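Local structure of putative alpha-galactosidase/melibiase (Bacteroides fragilis, 4OGZ) at residues 377-383 with 443-447. The protein probably hydrolyses terminal, non-reducing alpha-D-galactose residues from alpha-D-galactosides, as a member of glycosyl hydrolase family 27. Sequence-based numbering, arbitrary orientation.
Sequences NKDLIAI and YDVIE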
loop_
_atom_site.group_PDB
_atom_site.type_symbol
_atom_site.label_atom_id
_atom_site.label_comp_id
_atom_site.label_asym_id
_atom_site.label_seq_id
_atom_site.Cartn_x
_atom_site.Cartn_y
_atom_site.Cartn_z
ATOM N N ASN A 377 9.191 5.274 -8.684
ATOM C CA ASN A 377 10.257 4.369 -9.060
ATOM C C ASN A 377 9.614 3.024 -9.354
ATOM O O ASN A 377 9.267 2.297 -8.433
ATOM C CB ASN A 377 11.326 4.205 -7.982
ATOM C CG ASN A 377 12.500 3.354 -8.451
ATOM O OD1 ASN A 377 12.303 2.255 -9.020
ATOM N ND2 ASN A 377 13.716 3.790 -8.162
ATOM N N LYS A 378 9.432 2.761 -10.631
ATOM C CA LYS A 378 8.731 1.573 -11.128
ATOM C C LYS A 378 9.378 0.275 -10.670
ATOM O O LYS A 378 8.685 -0.765 -10.529
ATOM C CB LYS A 378 8.737 1.675 -12.650
ATOM C CG LYS A 378 8.362 0.452 -13.449
ATOM C CD LYS A 378 8.725 0.715 -14.915
ATOM C CE LYS A 378 7.917 -0.131 -15.883
ATOM N NZ LYS A 378 7.335 0.672 -16.998
ATOM N N ASP A 379 10.700 0.304 -10.484
ATOM C CA ASP A 379 11.466 -0.899 -10.188
ATOM C C ASP A 379 11.334 -1.275 -8.728
ATOM O O ASP A 379 11.127 -2.440 -8.404
ATOM C CB ASP A 379 12.949 -0.722 -10.545
ATOM C CG ASP A 379 13.188 -0.545 -12.049
ATOM O OD1 ASP A 379 12.412 -1.099 -12.850
ATOM O OD2 ASP A 379 14.162 0.171 -12.418
ATOM N N LEU A 380 11.375 -0.283 -7.848
ATOM C CA LEU A 380 11.086 -0.522 -6.434
ATOM C C LEU A 380 9.658 -1.019 -6.207
ATOM O O LEU A 380 9.445 -1.974 -5.438
ATOM C CB LEU A 380 11.315 0.712 -5.568
ATOM C CG LEU A 380 12.774 1.074 -5.401
ATOM C CD1 LEU A 380 12.876 2.487 -4.790
ATOM C CD2 LEU A 380 13.500 0.038 -4.556
ATOM N N ILE A 381 8.720 -0.409 -6.913
ATOM C CA ILE A 381 7.335 -0.792 -6.833
ATOM C C ILE A 381 7.180 -2.236 -7.313
ATOM O O ILE A 381 6.444 -3.014 -6.711
ATOM C CB ILE A 381 6.467 0.164 -7.663
ATOM C CG1 ILE A 381 6.348 1.498 -6.936
ATOM C CG2 ILE A 381 5.064 -0.433 -7.939
ATOM C CD1 ILE A 381 5.785 2.603 -7.783
ATOM N N ALA A 382 7.876 -2.572 -8.395
ATOM C CA ALA A 382 7.873 -3.921 -8.937
ATOM C C ALA A 382 8.367 -4.941 -7.907
ATOM O O ALA A 382 7.828 -6.018 -7.798
ATOM C CB ALA A 382 8.734 -3.985 -10.171
ATOM N N ILE A 383 9.353 -4.553 -7.104
ATOM C CA ILE A 383 9.812 -5.375 -6.001
ATOM C C ILE A 383 8.663 -5.569 -5.004
ATOM O O ILE A 383 8.299 -6.707 -4.664
ATOM C CB ILE A 383 11.054 -4.743 -5.316
ATOM C CG1 ILE A 383 12.228 -4.840 -6.260
ATOM C CG2 ILE A 383 11.389 -5.458 -4.021
ATOM C CD1 ILE A 383 13.461 -4.095 -5.821
ATOM N N TYR A 443 21.659 -5.423 -11.045
ATOM C CA TYR A 443 20.976 -4.252 -11.550
ATOM C C TYR A 443 20.742 -3.273 -10.394
ATOM O O TYR A 443 20.211 -3.644 -9.350
ATOM C CB TYR A 443 19.669 -4.689 -12.199
ATOM C CG TYR A 443 18.826 -3.564 -12.727
ATOM C CD1 TYR A 443 19.126 -2.957 -13.944
ATOM C CD2 TYR A 443 17.722 -3.104 -12.006
ATOM C CE1 TYR A 443 18.362 -1.915 -14.428
ATOM C CE2 TYR A 443 16.944 -2.071 -12.491
ATOM C CZ TYR A 443 17.276 -1.473 -13.697
ATOM O OH TYR A 443 16.503 -0.442 -14.164
ATOM N N ASP A 444 21.170 -2.043 -10.575
ATOM C CA ASP A 444 20.994 -0.979 -9.569
ATOM C C ASP A 444 19.641 -0.316 -9.813
ATOM O O ASP A 444 19.435 0.356 -10.804
ATOM C CB ASP A 444 22.146 0.006 -9.629
ATOM C CG ASP A 444 22.072 1.071 -8.559
ATOM O OD1 ASP A 444 20.963 1.521 -8.198
ATOM O OD2 ASP A 444 23.148 1.462 -8.085
ATOM N N VAL A 445 18.724 -0.561 -8.891
ATOM C CA VAL A 445 17.329 -0.144 -8.974
ATOM C C VAL A 445 17.111 1.353 -8.724
ATOM O O VAL A 445 16.119 1.919 -9.168
ATOM C CB VAL A 445 16.517 -0.984 -7.953
ATOM C CG1 VAL A 445 15.175 -0.352 -7.591
ATOM C CG2 VAL A 445 16.331 -2.380 -8.497
ATOM N N ILE A 446 18.020 1.995 -8.010
ATOM C CA ILE A 446 17.897 3.424 -7.731
ATOM C C ILE A 446 18.482 4.206 -8.898
ATOM O O ILE A 446 17.971 5.257 -9.253
ATOM C CB ILE A 446 18.621 3.820 -6.433
ATOM C CG1 ILE A 446 18.071 3.017 -5.231
ATOM C CG2 ILE A 446 18.507 5.322 -6.174
ATOM C CD1 ILE A 446 16.657 3.378 -4.839
ATOM N N GLU A 447 19.567 3.705 -9.477
ATOM C CA GLU A 447 20.143 4.327 -10.675
ATOM C C GLU A 447 19.449 3.912 -11.951
ATOM O O GLU A 447 19.641 4.556 -12.971
ATOM C CB GLU A 447 21.626 3.978 -10.831
ATOM C CG GLU A 447 22.555 5.052 -10.339
ATOM C CD GLU A 447 22.415 5.256 -8.861
ATOM O OE1 GLU A 447 22.426 4.246 -8.125
ATOM O OE2 GLU A 447 22.287 6.421 -8.439
#
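At the edge of the Y443 ring, in its plane, lies D379 OD2; the carboxylate and ring planes stand 79° apart. Y443 OH donates to D379 OD2 at 3.0 Å, reaching that oxygen from above the carboxylate plane. The other flat group, the N377 amide, works from both ends. Its ND2 sends a nearly straight bond (N-H...O 172°) to V445 O at 3.2 Å, and that acceptor sits in the amide plane. Its OD1 takes L380 N, which stands above the carbonyl plane, at 2.9 Å and, weakly, D379 N, which identifies N377 as the N-cap of helix 378-384. CG anti to the backbone N (chi1 -175°) carries the amide to where OD1 meets these N-H groups and ND2 points to V445 O. The helix follows strand 358-360, the eighth of the parallel TIM barrel, and strand 442-444 pairs with strand 467-472 in the antiparallel C-terminal sheet, so the contact joins the putative catalytic domain to the beta sandwich. Beside the polar pairs, V445 CG1 presses tightly on L380 CD2 (3.5 Å) and meets D379 CB at 3.7 Å, while I446 CD1 touches L380 CD1 at 3.9 Å. L380 also packs on F348 and C352 of helix 341-353 and on V469.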